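MRNA TRANSPORT REGULATOR Mtr2 (Candida albicans, PDB 1Q42) adopts an NTF2-like fold, interacts with MEX67 and affects the transport of mRNA from the nucleus to the cytoplasm. Local coordinates at residues L33-A38 / M177-I182; S70-N75 / L89-K94; L96-S101 / R134-E139. All blocks are in the same frame, centred on the assembly; numbering follows the deposited sequence.

Contact 1: residues L33-A38 / M177-I182; sequences LKRFLA and MQDGEI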
ATOM      1  N   LEU A  33      -2.656  -5.137  -8.945  1.00 23.61           N
ATOM      2  CA  LEU A  33      -3.183  -4.032  -8.127  1.00 23.17           C
ATOM      3  C   LEU A  33      -3.912  -4.543  -6.898  1.00 23.28           C
ATOM      4  O   LEU A  33      -3.786  -3.974  -5.814  1.00 21.99           O
ATOM      5  CB  LEU A  33      -4.104  -3.119  -8.943  1.00 22.60           C
ATOM      6  CG  LEU A  33      -3.440  -2.347 -10.078  1.00 22.73           C
ATOM      7  CD1 LEU A  33      -4.472  -1.506 -10.836  1.00 21.76           C
ATOM      8  CD2 LEU A  33      -2.286  -1.455  -9.583  1.00 22.16           C
ATOM      9  N   LYS A  34      -4.672  -5.619  -7.062  1.00 24.06           N
ATOM     10  CA  LYS A  34      -5.397  -6.202  -5.938  1.00 25.22           C
ATOM     11  C   LYS A  34      -4.442  -6.762  -4.888  1.00 25.01           C
ATOM     12  O   LYS A  34      -4.675  -6.601  -3.690  1.00 25.20           O
ATOM     13  CB  LYS A  34      -6.405  -7.235  -6.431  1.00 26.23           C
ATOM     14  CG  LYS A  34      -7.566  -6.564  -7.133  1.00 28.54           C
ATOM     15  CD  LYS A  34      -8.534  -7.546  -7.755  1.00 33.00           C
ATOM     16  CE  LYS A  34      -9.897  -6.890  -7.934  1.00 35.45           C
ATOM     17  NZ  LYS A  34     -10.775  -7.640  -8.863  1.00 38.35           N
ATOM     18  N   ARG A  35      -3.346  -7.361  -5.331  1.00 25.66           N
ATOM     19  CA  ARG A  35      -2.319  -7.859  -4.422  1.00 25.96           C
ATOM     20  C   ARG A  35      -1.629  -6.716  -3.661  1.00 23.97           C
ATOM     21  O   ARG A  35      -1.384  -6.811  -2.459  1.00 23.90           O
ATOM     22  CB  ARG A  35      -1.265  -8.662  -5.180  1.00 27.63           C
ATOM     23  CG  ARG A  35      -1.652 -10.082  -5.455  1.00 31.15           C
ATOM     24  CD  ARG A  35      -0.493 -10.921  -5.951  1.00 35.26           C
ATOM     25  NE  ARG A  35      -0.179 -10.631  -7.348  1.00 38.33           N
ATOM     26  CZ  ARG A  35       0.931 -10.049  -7.798  1.00 40.94           C
ATOM     27  NH1 ARG A  35       1.900  -9.645  -6.972  1.00 42.68           N
ATOM     28  NH2 ARG A  35       1.071  -9.860  -9.106  1.00 41.89           N
ATOM     29  N   PHE A  36      -1.316  -5.643  -4.375  1.00 22.66           N
ATOM     30  CA  PHE A  36      -0.729  -4.443  -3.764  1.00 21.09           C
ATOM     31  C   PHE A  36      -1.650  -3.877  -2.674  1.00 19.53           C
ATOM     32  O   PHE A  36      -1.240  -3.665  -1.539  1.00 18.26           O
ATOM     33  CB  PHE A  36      -0.444  -3.408  -4.846  1.00 20.86           C
ATOM     34  CG  PHE A  36      -0.057  -2.079  -4.309  1.00 22.15           C
ATOM     35  CD1 PHE A  36       1.182  -1.895  -3.716  1.00 25.95           C
ATOM     36  CD2 PHE A  36      -0.943  -1.023  -4.355  1.00 24.23           C
ATOM     37  CE1 PHE A  36       1.529  -0.662  -3.202  1.00 24.57           C
ATOM     38  CE2 PHE A  36      -0.592   0.215  -3.840  1.00 25.69           C
ATOM     39  CZ  PHE A  36       0.637   0.386  -3.267  1.00 25.60           C
ATOM     40  N   LEU A  37      -2.927  -3.705  -2.997  1.00 19.67           N
ATOM     41  CA  LEU A  37      -3.891  -3.220  -2.011  1.00 19.57           C
ATOM     42  C   LEU A  37      -4.079  -4.179  -0.838  1.00 20.48           C
ATOM     43  O   LEU A  37      -4.209  -3.743   0.301  1.00 19.88           O
ATOM     44  CB  LEU A  37      -5.241  -2.929  -2.684  1.00 19.41           C
ATOM     45  CG  LEU A  37      -5.192  -1.780  -3.701  1.00 19.63           C
ATOM     46  CD1 LEU A  37      -6.524  -1.596  -4.420  1.00 20.71           C
ATOM     47  CD2 LEU A  37      -4.730  -0.458  -3.058  1.00 19.47           C
ATOM     48  N   ALA A  38      -4.109  -5.483  -1.099  1.00 21.57           N
ATOM     49  CA  ALA A  38      -4.210  -6.471  -0.005  1.00 22.94           C
ATOM     50  C   ALA A  38      -3.062  -6.350   0.995  1.00 22.40           C
ATOM     51  O   ALA A  38      -3.249  -6.525   2.214  1.00 22.90           O
ATOM     52  CB  ALA A  38      -4.302  -7.919  -0.568  1.00 23.77           C
ATOM     53  N   MET A 177       3.871  -9.924 -12.514  1.00 52.88           N
ATOM     54  CA  MET A 177       3.405 -11.162 -11.890  1.00 54.21           C
ATOM     55  C   MET A 177       4.603 -11.823 -11.187  1.00 54.59           C
ATOM     56  O   MET A 177       4.871 -13.016 -11.362  1.00 56.02           O
ATOM     57  CB  MET A 177       2.774 -12.084 -12.960  1.00 55.52           C
ATOM     58  CG  MET A 177       1.494 -12.817 -12.515  1.00 57.22           C
ATOM     59  SD  MET A 177      -0.044 -12.183 -13.275  1.00 60.02           S
ATOM     60  CE  MET A 177      -0.461 -10.816 -12.157  1.00 57.87           C
ATOM     61  N   GLN A 178       5.315 -11.031 -10.385  1.00 53.68           N
ATOM     62  CA  GLN A 178       6.584 -11.457  -9.792  1.00 53.83           C
ATOM     63  C   GLN A 178       6.577 -11.496  -8.265  1.00 52.70           C
ATOM     64  O   GLN A 178       7.267 -12.325  -7.670  1.00 53.44           O
ATOM     65  CB  GLN A 178       7.719 -10.552 -10.275  1.00 53.83           C
ATOM     66  CG  GLN A 178       8.322 -10.992 -11.599  1.00 55.76           C
ATOM     67  CD  GLN A 178       9.687 -10.382 -11.848  1.00 57.25           C
ATOM     68  OE1 GLN A 178      10.667 -11.106 -12.029  1.00 59.48           O
ATOM     69  NE2 GLN A 178       9.759  -9.055 -11.855  1.00 56.57           N
ATOM     70  N   ASP A 179       5.831 -10.586  -7.639  1.00 50.64           N
ATOM     71  CA  ASP A 179       5.667 -10.549  -6.179  1.00 49.32           C
ATOM     72  C   ASP A 179       6.880 -10.009  -5.395  1.00 47.14           C
ATOM     73  O   ASP A 179       6.813  -9.897  -4.167  1.00 47.32           O
ATOM     74  CB  ASP A 179       5.235 -11.929  -5.632  1.00 50.42           C
ATOM     75  CG  ASP A 179       3.760 -11.980  -5.276  1.00 51.89           C
ATOM     76  OD1 ASP A 179       3.333 -11.179  -4.414  1.00 53.85           O
ATOM     77  OD2 ASP A 179       2.953 -12.785  -5.805  1.00 54.70           O
ATOM     78  N   GLY A 180       7.962  -9.653  -6.089  1.00 44.63           N
ATOM     79  CA  GLY A 180       9.141  -9.087  -5.450  1.00 42.39           C
ATOM     80  C   GLY A 180       9.098  -7.564  -5.442  1.00 39.35           C
ATOM     81  O   GLY A 180       8.032  -6.955  -5.583  1.00 38.93           O
ATOM     82  N   GLU A 181      10.263  -6.949  -5.287  1.00 36.77           N
ATOM     83  CA  GLU A 181      10.376  -5.492  -5.273  1.00 34.17           C
ATOM     84  C   GLU A 181      10.417  -4.941  -6.710  1.00 32.05           C
ATOM     85  O   GLU A 181      11.468  -4.928  -7.365  1.00 31.49           O
ATOM     86  CB  GLU A 181      11.598  -5.072  -4.446  1.00 34.54           C
ATOM     87  CG  GLU A 181      11.507  -5.550  -2.994  1.00 35.94           C
ATOM     88  CD  GLU A 181      12.651  -5.076  -2.110  1.00 38.41           C
ATOM     89  OE1 GLU A 181      12.385  -4.582  -0.985  1.00 39.85           O
ATOM     90  OE2 GLU A 181      13.818  -5.211  -2.527  1.00 39.35           O
ATOM     91  N   ILE A 182       9.256  -4.477  -7.178  1.00 28.81           N
ATOM     92  CA  ILE A 182       9.075  -4.025  -8.553  1.00 26.88           C
ATOM     93  C   ILE A 182       8.560  -2.589  -8.713  1.00 24.57           C
ATOM     94  O   ILE A 182       8.679  -2.011  -9.792  1.00 24.04           O
ATOM     95  CB  ILE A 182       8.142  -4.992  -9.318  1.00 27.42           C
ATOM     96  CG1 ILE A 182       6.802  -5.157  -8.602  1.00 27.57           C
ATOM     97  CG2 ILE A 182       8.834  -6.347  -9.522  1.00 28.18           C
ATOM     98  CD1 ILE A 182       5.780  -5.874  -9.404  1.00 28.83           C
TER
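Arg35 reaches out from its helix and meets Asp179 and Met177 with two different parts of its guanidinium group. NH1 approaches the carboxylate obliquely, 3.3 Å from Asp179 OD1, in a salt bridge that is loosely aligned: the guanidinium and carboxylate planes are turned 51° apart, so the two groups do not pair edge against edge. NH2 has its polar partner in the backbone O of Val176, just before the loop segment. Met177 lies at about a right angle to the arginine chain and brings its terminal methyl, CE, to the guanidinium edge, 3.5 Å from NH2 and close to the plane; its long, flexible chain suits such a reach. A bend at chi3 (-76°) turns the head of Arg35 toward the loop. This is the NTF2-like fold, in which helix 29-40 packs on the curved sheet: Leu33, Phe36 and Leu37 face strands behind the helix, whereas Arg35 points from its side toward the loop joining strands 164-173 and 183-192. A long, charged side chain suits that border, since its methylenes span the gap while its head finds a carboxylate and a carbonyl. Asp179, whose short acidic chain supplies the opposite charge, has a positive phi (75°).

Contact 2: residues S70-N75 / L89-K94; sequences SAIIVN and LQFQKK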
ATOM      1  N   SER A  70      12.453   3.134  -3.779  1.00 25.67           N
ATOM      2  CA  SER A  70      11.348   3.744  -4.519  1.00 24.32           C
ATOM      3  C   SER A  70      11.153   5.207  -4.106  1.00 23.22           C
ATOM      4  O   SER A  70      11.495   5.593  -2.977  1.00 24.09           O
ATOM      5  CB  SER A  70      10.051   2.959  -4.308  1.00 24.15           C
ATOM      6  OG  SER A  70       9.829   2.689  -2.943  1.00 26.07           O
ATOM      7  N   ALA A  71      10.624   6.010  -5.028  1.00 21.84           N
ATOM      8  CA  ALA A  71      10.221   7.387  -4.751  1.00 21.69           C
ATOM      9  C   ALA A  71       8.786   7.304  -4.254  1.00 20.24           C
ATOM     10  O   ALA A  71       7.940   6.794  -4.969  1.00 21.81           O
ATOM     11  CB  ALA A  71      10.276   8.233  -6.038  1.00 21.85           C
ATOM     12  N   ILE A  72       8.526   7.733  -3.029  1.00 19.05           N
ATOM     13  CA  ILE A  72       7.179   7.620  -2.428  1.00 18.26           C
ATOM     14  C   ILE A  72       6.691   8.998  -2.013  1.00 18.38           C
ATOM     15  O   ILE A  72       7.466   9.810  -1.430  1.00 19.12           O
ATOM     16  CB  ILE A  72       7.185   6.679  -1.205  1.00 17.53           C
ATOM     17  CG1 ILE A  72       7.670   5.287  -1.612  1.00 16.92           C
ATOM     18  CG2 ILE A  72       5.784   6.608  -0.573  1.00 17.88           C
ATOM     19  CD1 ILE A  72       7.880   4.332  -0.474  1.00 16.71           C
ATOM     20  N   ILE A  73       5.434   9.278  -2.337  1.00 18.16           N
ATOM     21  CA  ILE A  73       4.777  10.535  -1.985  1.00 19.19           C
ATOM     22  C   ILE A  73       3.445  10.154  -1.385  1.00 19.00           C
ATOM     23  O   ILE A  73       2.730   9.339  -1.942  1.00 17.47           O
ATOM     24  CB  ILE A  73       4.537  11.462  -3.215  1.00 20.53           C
ATOM     25  CG1 ILE A  73       5.816  11.652  -4.029  1.00 24.59           C
ATOM     26  CG2 ILE A  73       3.945  12.796  -2.716  1.00 20.86           C
ATOM     27  CD1 ILE A  73       5.562  12.191  -5.412  1.00 27.90           C
ATOM     28  N   VAL A  74       3.147  10.697  -0.210  1.00 19.83           N
ATOM     29  CA  VAL A  74       1.891  10.446   0.464  1.00 21.16           C
ATOM     30  C   VAL A  74       1.227  11.796   0.678  1.00 22.58           C
ATOM     31  O   VAL A  74       1.791  12.663   1.358  1.00 21.89           O
ATOM     32  CB  VAL A  74       2.119   9.737   1.812  1.00 21.74           C
ATOM     33  CG1 VAL A  74       0.789   9.407   2.479  1.00 23.01           C
ATOM     34  CG2 VAL A  74       2.923   8.476   1.598  1.00 22.11           C
ATOM     35  N   ASN A  75       0.050  11.977   0.081  1.00 23.96           N
ATOM     36  CA  ASN A  75      -0.726  13.219   0.218  1.00 25.79           C
ATOM     37  C   ASN A  75       0.066  14.482  -0.088  1.00 26.87           C
ATOM     38  O   ASN A  75      -0.024  15.491   0.633  1.00 28.09           O
ATOM     39  CB  ASN A  75      -1.355  13.266   1.609  1.00 26.28           C
ATOM     40  CG  ASN A  75      -2.456  12.266   1.760  1.00 26.58           C
ATOM     41  OD1 ASN A  75      -3.207  12.023   0.813  1.00 28.00           O
ATOM     42  ND2 ASN A  75      -2.576  11.671   2.940  1.00 28.34           N
ATOM     43  N   LEU A  89      11.021   1.747   4.046  1.00 20.24           N
ATOM     44  CA  LEU A  89      10.917   1.545   5.501  1.00 20.80           C
ATOM     45  C   LEU A  89      10.153   2.662   6.165  1.00 20.23           C
ATOM     46  O   LEU A  89       9.282   2.417   6.995  1.00 20.69           O
ATOM     47  CB  LEU A  89      12.309   1.415   6.122  1.00 21.21           C
ATOM     48  CG  LEU A  89      12.409   1.241   7.640  1.00 23.48           C
ATOM     49  CD1 LEU A  89      11.480   0.132   8.138  1.00 24.95           C
ATOM     50  CD2 LEU A  89      13.855   0.947   8.032  1.00 27.37           C
ATOM     51  N   GLN A  90      10.464   3.902   5.811  1.00 19.74           N
ATOM     52  CA  GLN A  90       9.720   5.032   6.342  1.00 19.29           C
ATOM     53  C   GLN A  90       8.227   4.940   6.008  1.00 18.81           C
ATOM     54  O   GLN A  90       7.391   5.246   6.853  1.00 19.17           O
ATOM     55  CB  GLN A  90      10.281   6.346   5.833  1.00 20.11           C
ATOM     56  CG  GLN A  90      11.572   6.731   6.476  1.00 19.89           C
ATOM     57  CD  GLN A  90      12.045   8.063   6.000  1.00 20.55           C
ATOM     58  OE1 GLN A  90      11.370   9.072   6.181  1.00 22.17           O
ATOM     59  NE2 GLN A  90      13.176   8.070   5.338  1.00 20.91           N
ATOM     60  N   PHE A  91       7.896   4.527   4.782  1.00 17.93           N
ATOM     61  CA  PHE A  91       6.484   4.351   4.409  1.00 17.91           C
ATOM     62  C   PHE A  91       5.826   3.290   5.268  1.00 18.46           C
ATOM     63  O   PHE A  91       4.692   3.475   5.746  1.00 18.80           O
ATOM     64  CB  PHE A  91       6.287   3.985   2.938  1.00 17.28           C
ATOM     65  CG  PHE A  91       4.883   3.596   2.625  1.00 16.73           C
ATOM     66  CD1 PHE A  91       3.916   4.568   2.455  1.00 17.26           C
ATOM     67  CD2 PHE A  91       4.512   2.267   2.570  1.00 17.99           C
ATOM     68  CE1 PHE A  91       2.596   4.220   2.224  1.00 18.29           C
ATOM     69  CE2 PHE A  91       3.190   1.921   2.345  1.00 16.73           C
ATOM     70  CZ  PHE A  91       2.245   2.901   2.169  1.00 15.81           C
ATOM     71  N   GLN A  92       6.520   2.179   5.479  1.00 19.12           N
ATOM     72  CA  GLN A  92       5.929   1.084   6.254  1.00 19.77           C
ATOM     73  C   GLN A  92       5.667   1.525   7.683  1.00 19.95           C
ATOM     74  O   GLN A  92       4.628   1.185   8.266  1.00 19.77           O
ATOM     75  CB  GLN A  92       6.831  -0.148   6.240  1.00 20.51           C
ATOM     76  CG  GLN A  92       6.726  -0.942   4.951  1.00 20.93           C
ATOM     77  CD  GLN A  92       7.811  -1.990   4.761  1.00 22.29           C
ATOM     78  OE1 GLN A  92       8.853  -1.959   5.416  1.00 23.50           O
ATOM     79  NE2 GLN A  92       7.557  -2.938   3.856  1.00 22.61           N
ATOM     80  N   LYS A  93       6.578   2.319   8.235  1.00 20.27           N
ATOM     81  CA  LYS A  93       6.413   2.820   9.608  1.00 21.45           C
ATOM     82  C   LYS A  93       5.239   3.808   9.705  1.00 21.03           C
ATOM     83  O   LYS A  93       4.537   3.868  10.725  1.00 21.67           O
ATOM     84  CB  LYS A  93       7.699   3.485  10.079  1.00 22.02           C
ATOM     85  CG  LYS A  93       8.809   2.517  10.398  1.00 24.23           C
ATOM     86  CD  LYS A  93      10.052   3.260  10.908  1.00 28.08           C
ATOM     87  CE  LYS A  93      10.184   3.231  12.409  1.00 30.00           C
ATOM     88  NZ  LYS A  93      11.600   3.479  12.846  1.00 30.46           N
ATOM     89  N   LYS A  94       5.021   4.570   8.640  1.00 21.38           N
ATOM     90  CA  LYS A  94       3.925   5.530   8.581  1.00 21.76           C
ATOM     91  C   LYS A  94       2.613   4.799   8.452  1.00 20.86           C
ATOM     92  O   LYS A  94       1.641   5.128   9.131  1.00 20.75           O
ATOM     93  CB  LYS A  94       4.072   6.465   7.372  1.00 22.74           C
ATOM     94  CG  LYS A  94       4.983   7.651   7.618  1.00 26.87           C
ATOM     95  CD  LYS A  94       5.257   8.414   6.318  1.00 32.38           C
ATOM     96  CE  LYS A  94       5.123   9.913   6.510  1.00 35.59           C
ATOM     97  NZ  LYS A  94       6.274  10.473   7.263  1.00 37.59           N
TER
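Strand 70-74 runs past helix 87-96 with Ile72 and Phe91 as the nearest backbone pair, their CA atoms 7.6 Å apart, and no hydrogen bond joins the two segments, so side chains alone make the contact. Phe91 carries the helix side. Its CG lies anti to the backbone N (chi1 171°), which sends the ring from the helix toward the strand, and the side chain of Phe91 crosses those of Ile72 and Val74 at about a right angle. Ile72 uses two branches: CD1, at the end of the extended CG1 arm, rests 3.8 Å from Phe91 CB, while CG2 comes to 4.1 Å from Phe91 CD1, obliquely to the ring. Val74, two residues on and therefore on the same side of the strand, brings CG2 to the ring's edge, near its plane, 4.1 Å from Phe91 CD1. The ring carbon CD1 thus sits against methyls of both residues. Beta-branched residues suit a strand, and their methyl branches close to the backbone give the phenyl ring apolar surfaces to lie against; a large aromatic in turn can bridge the distance from helix to sheet. Leu66, Ile79 and Met186 touch both Ile72 and Phe91 and enlarge the apolar cluster. Ile73, between the two contacting residues, points away from the helix. Such alternation, with one row of strand residues turned to the helix, is characteristic of helix-on-sheet packing in an alpha+beta domain, here the NTF2-like fold.

Contact 3: residues L96-S101 / R134-E139; sequences LQTPLS and RNRLGE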
ATOM      1  N   LEU A  96       1.874   1.724   9.124  1.00 21.88           N
ATOM      2  CA  LEU A  96       1.638   0.902  10.307  1.00 22.91           C
ATOM      3  C   LEU A  96       0.771   1.614  11.351  1.00 23.55           C
ATOM      4  O   LEU A  96       0.004   0.961  12.093  1.00 23.79           O
ATOM      5  CB  LEU A  96       2.993   0.522  10.919  1.00 23.34           C
ATOM      6  CG  LEU A  96       2.965  -0.228  12.250  1.00 24.47           C
ATOM      7  CD1 LEU A  96       2.398  -1.611  12.039  1.00 23.47           C
ATOM      8  CD2 LEU A  96       4.379  -0.273  12.808  1.00 23.54           C
ATOM      9  N   GLN A  97       0.901   2.939  11.424  1.00 23.79           N
ATOM     10  CA  GLN A  97       0.153   3.738  12.402  1.00 25.03           C
ATOM     11  C   GLN A  97      -1.313   4.007  12.027  1.00 24.54           C
ATOM     12  O   GLN A  97      -2.085   4.477  12.868  1.00 25.64           O
ATOM     13  CB  GLN A  97       0.866   5.062  12.702  1.00 25.58           C
ATOM     14  CG  GLN A  97       2.303   4.939  13.203  1.00 29.46           C
ATOM     15  CD  GLN A  97       2.468   3.954  14.362  1.00 34.33           C
ATOM     16  OE1 GLN A  97       1.900   4.152  15.430  1.00 37.51           O
ATOM     17  NE2 GLN A  97       3.245   2.889  14.139  1.00 37.57           N
ATOM     18  N   THR A  98      -1.723   3.683  10.802  1.00 23.67           N
ATOM     19  CA  THR A  98      -3.138   3.771  10.437  1.00 22.43           C
ATOM     20  C   THR A  98      -3.928   2.633  11.084  1.00 22.41           C
ATOM     21  O   THR A  98      -3.392   1.555  11.334  1.00 20.97           O
ATOM     22  CB  THR A  98      -3.368   3.727   8.890  1.00 22.51           C
ATOM     23  OG1 THR A  98      -2.931   2.470   8.332  1.00 21.30           O
ATOM     24  CG2 THR A  98      -2.563   4.788   8.157  1.00 22.84           C
ATOM     25  N   PRO A  99      -5.216   2.846  11.326  1.00 22.00           N
ATOM     26  CA  PRO A  99      -6.084   1.718  11.658  1.00 22.14           C
ATOM     27  C   PRO A  99      -6.132   0.769  10.474  1.00 21.54           C
ATOM     28  O   PRO A  99      -5.766   1.132   9.354  1.00 20.44           O
ATOM     29  CB  PRO A  99      -7.459   2.363  11.903  1.00 22.52           C
ATOM     30  CG  PRO A  99      -7.189   3.843  12.005  1.00 22.86           C
ATOM     31  CD  PRO A  99      -5.954   4.118  11.238  1.00 22.44           C
ATOM     32  N   LEU A 100      -6.600  -0.449  10.715  1.00 21.50           N
ATOM     33  CA  LEU A 100      -6.721  -1.413   9.642  1.00 21.49           C
ATOM     34  C   LEU A 100      -7.562  -0.801   8.528  1.00 21.06           C
ATOM     35  O   LEU A 100      -8.540  -0.134   8.801  1.00 21.39           O
ATOM     36  CB  LEU A 100      -7.413  -2.680  10.139  1.00 22.36           C
ATOM     37  CG  LEU A 100      -7.518  -3.840   9.146  1.00 23.55           C
ATOM     38  CD1 LEU A 100      -6.135  -4.273   8.681  1.00 25.02           C
ATOM     39  CD2 LEU A 100      -8.281  -4.993   9.780  1.00 25.25           C
ATOM     40  N   SER A 101      -7.171  -1.064   7.291  1.00 19.98           N
ATOM     41  CA  SER A 101      -7.811  -0.511   6.113  1.00 19.64           C
ATOM     42  C   SER A 101      -8.474  -1.582   5.249  1.00 20.18           C
ATOM     43  O   SER A 101      -8.121  -2.773   5.287  1.00 18.98           O
ATOM     44  CB  SER A 101      -6.774   0.251   5.286  1.00 19.78           C
ATOM     45  OG  SER A 101      -5.663  -0.577   4.951  1.00 18.28           O
ATOM     46  N   ARG A 134      -8.951  -0.032  18.049  1.00 34.28           N
ATOM     47  CA  ARG A 134      -7.781  -0.903  18.049  1.00 33.32           C
ATOM     48  C   ARG A 134      -6.821  -0.525  16.912  1.00 32.13           C
ATOM     49  O   ARG A 134      -7.258  -0.118  15.830  1.00 31.26           O
ATOM     50  CB  ARG A 134      -8.205  -2.363  17.892  1.00 33.32           C
ATOM     51  CG  ARG A 134      -8.936  -2.917  19.120  1.00 34.90           C
ATOM     52  CD  ARG A 134      -9.172  -4.403  19.050  1.00 35.38           C
ATOM     53  NE  ARG A 134     -10.013  -4.762  17.912  1.00 36.17           N
ATOM     54  CZ  ARG A 134     -11.319  -4.535  17.827  1.00 38.63           C
ATOM     55  NH1 ARG A 134     -11.974  -4.904  16.741  1.00 40.07           N
ATOM     56  NH2 ARG A 134     -11.994  -3.950  18.818  1.00 40.68           N
ATOM     57  N   ASN A 135      -5.521  -0.659  17.174  1.00 31.22           N
ATOM     58  CA  ASN A 135      -4.497  -0.490  16.139  1.00 30.37           C
ATOM     59  C   ASN A 135      -4.347  -1.791  15.342  1.00 29.89           C
ATOM     60  O   ASN A 135      -5.146  -2.717  15.518  1.00 29.20           O
ATOM     61  CB  ASN A 135      -3.170   0.006  16.740  1.00 30.33           C
ATOM     62  CG  ASN A 135      -2.469  -1.036  17.602  1.00 30.76           C
ATOM     63  OD1 ASN A 135      -2.755  -2.232  17.516  1.00 32.43           O
ATOM     64  ND2 ASN A 135      -1.531  -0.584  18.427  1.00 35.08           N
ATOM     65  N   ARG A 136      -3.352  -1.866  14.454  1.00 28.74           N
ATOM     66  CA  ARG A 136      -3.241  -3.013  13.557  1.00 29.01           C
ATOM     67  C   ARG A 136      -2.726  -4.265  14.240  1.00 30.76           C
ATOM     68  O   ARG A 136      -2.837  -5.346  13.687  1.00 31.12           O
ATOM     69  CB  ARG A 136      -2.362  -2.696  12.342  1.00 28.06           C
ATOM     70  CG  ARG A 136      -3.072  -1.856  11.314  1.00 24.47           C
ATOM     71  CD  ARG A 136      -2.111  -1.259  10.282  1.00 22.60           C
ATOM     72  NE  ARG A 136      -2.812  -0.518   9.243  1.00 19.69           N
ATOM     73  CZ  ARG A 136      -3.120  -0.975   8.049  1.00 20.57           C
ATOM     74  NH1 ARG A 136      -2.863  -2.232   7.705  1.00 20.49           N
ATOM     75  NH2 ARG A 136      -3.749  -0.164   7.186  1.00 18.40           N
ATOM     76  N   LEU A 137      -2.158  -4.113  15.428  1.00 33.12           N
ATOM     77  CA  LEU A 137      -1.762  -5.261  16.237  1.00 35.44           C
ATOM     78  C   LEU A 137      -2.849  -5.663  17.242  1.00 36.94           C
ATOM     79  O   LEU A 137      -2.615  -6.522  18.084  1.00 37.89           O
ATOM     80  CB  LEU A 137      -0.453  -4.956  16.961  1.00 35.45           C
ATOM     81  CG  LEU A 137       0.722  -4.519  16.080  1.00 37.03           C
ATOM     82  CD1 LEU A 137       1.938  -4.262  16.951  1.00 38.12           C
ATOM     83  CD2 LEU A 137       1.053  -5.529  14.992  1.00 37.48           C
ATOM     84  N   GLY A 138      -4.031  -5.047  17.143  1.00 38.32           N
ATOM     85  CA  GLY A 138      -5.181  -5.411  17.957  1.00 40.07           C
ATOM     86  C   GLY A 138      -5.208  -4.813  19.355  1.00 41.73           C
ATOM     87  O   GLY A 138      -5.981  -5.262  20.209  1.00 42.11           O
ATOM     88  N   GLU A 139      -4.401  -3.783  19.580  1.00 43.11           N
ATOM     89  CA  GLU A 139      -4.212  -3.201  20.906  1.00 45.05           C
ATOM     90  C   GLU A 139      -5.014  -1.913  21.059  1.00 46.13           C
ATOM     91  O   GLU A 139      -5.100  -1.120  20.129  1.00 45.43           O
ATOM     92  CB  GLU A 139      -2.724  -2.910  21.141  1.00 45.12           C
ATOM     93  CG  GLU A 139      -1.819  -4.122  20.953  1.00 46.36           C
ATOM     94  CD  GLU A 139      -0.373  -3.751  20.666  1.00 47.40           C
ATOM     95  OE1 GLU A 139       0.489  -4.659  20.710  1.00 49.69           O
ATOM     96  OE2 GLU A 139      -0.087  -2.562  20.405  1.00 47.81           O
TER
HETATM   97  O   HOH W   1      -2.322   0.671  13.617  1.00 24.53           O
HETATM   98  O   HOH W   2      -7.500  -1.405  13.455  1.00 27.58           O
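Arg136 NH2 gives hydrogen bonds to two hydroxyl oxygens, Thr98 OG1 and Ser101 OG, each 3.0 Å away and some 20° out of the guanidinium plane. NE adds two weak, bent bonds (134°) to Thr98, one to O and one to OG1. The side chain stretches from CG to NE alongside that of Thr98, pointing the same way, while the CA of Leu100 covers one face of the guanidinium, 3.9 Å above its plane. NH1 turns to Leu40 O and Tyr58 OH; Thr98 OG1 also bonds Trp95 O, and Ser101 OG bonds Asp41 OD1. Arginine suits this buried place because its several N-H groups can satisfy many oxygens, and the carboxylate of Asp41 may help balance its charge. One water is held by Leu96 O, Thr98 O and Arg136 N; another links Leu100 N to Arg134 O. Asn135 OD1 accepts from Leu137 N and Glu139 N on opposite faces of its plane, and its ND2 makes a nearly straight 3.1 Å bond to Glu139 OE2. Gly138 accommodates a positive phi (82°). The loop after strand 118-129 carries an Asx turn at Asn135 and a type I beta turn from Asn135 to Gly138, docked by Arg136 against the connection from helix 87-96 to strand 101-113.

In the fold
Along the chain the order is helix 29-40, then both segments of contact 2, then both of contact 3, and last the 177-182 loop, so contact 1 spans the other two. Contacts 2 and 3 adjoin through helix 87-96, with centres about 17 Å apart. Contacts 1 and 3 lie on opposite sides of the chain's centre, their own centres about 21 Å apart; contacts 1 and 2 are about 16 Å apart between centres. Strand 70-74 belongs to the mixed sheet, loops 177-182 and 134-139 lie between its strands, and 96-101 leads from helix 87-96 into strand 101-113. The contacts join a helix to a loop, a strand to a helix, and two loops round one sheet.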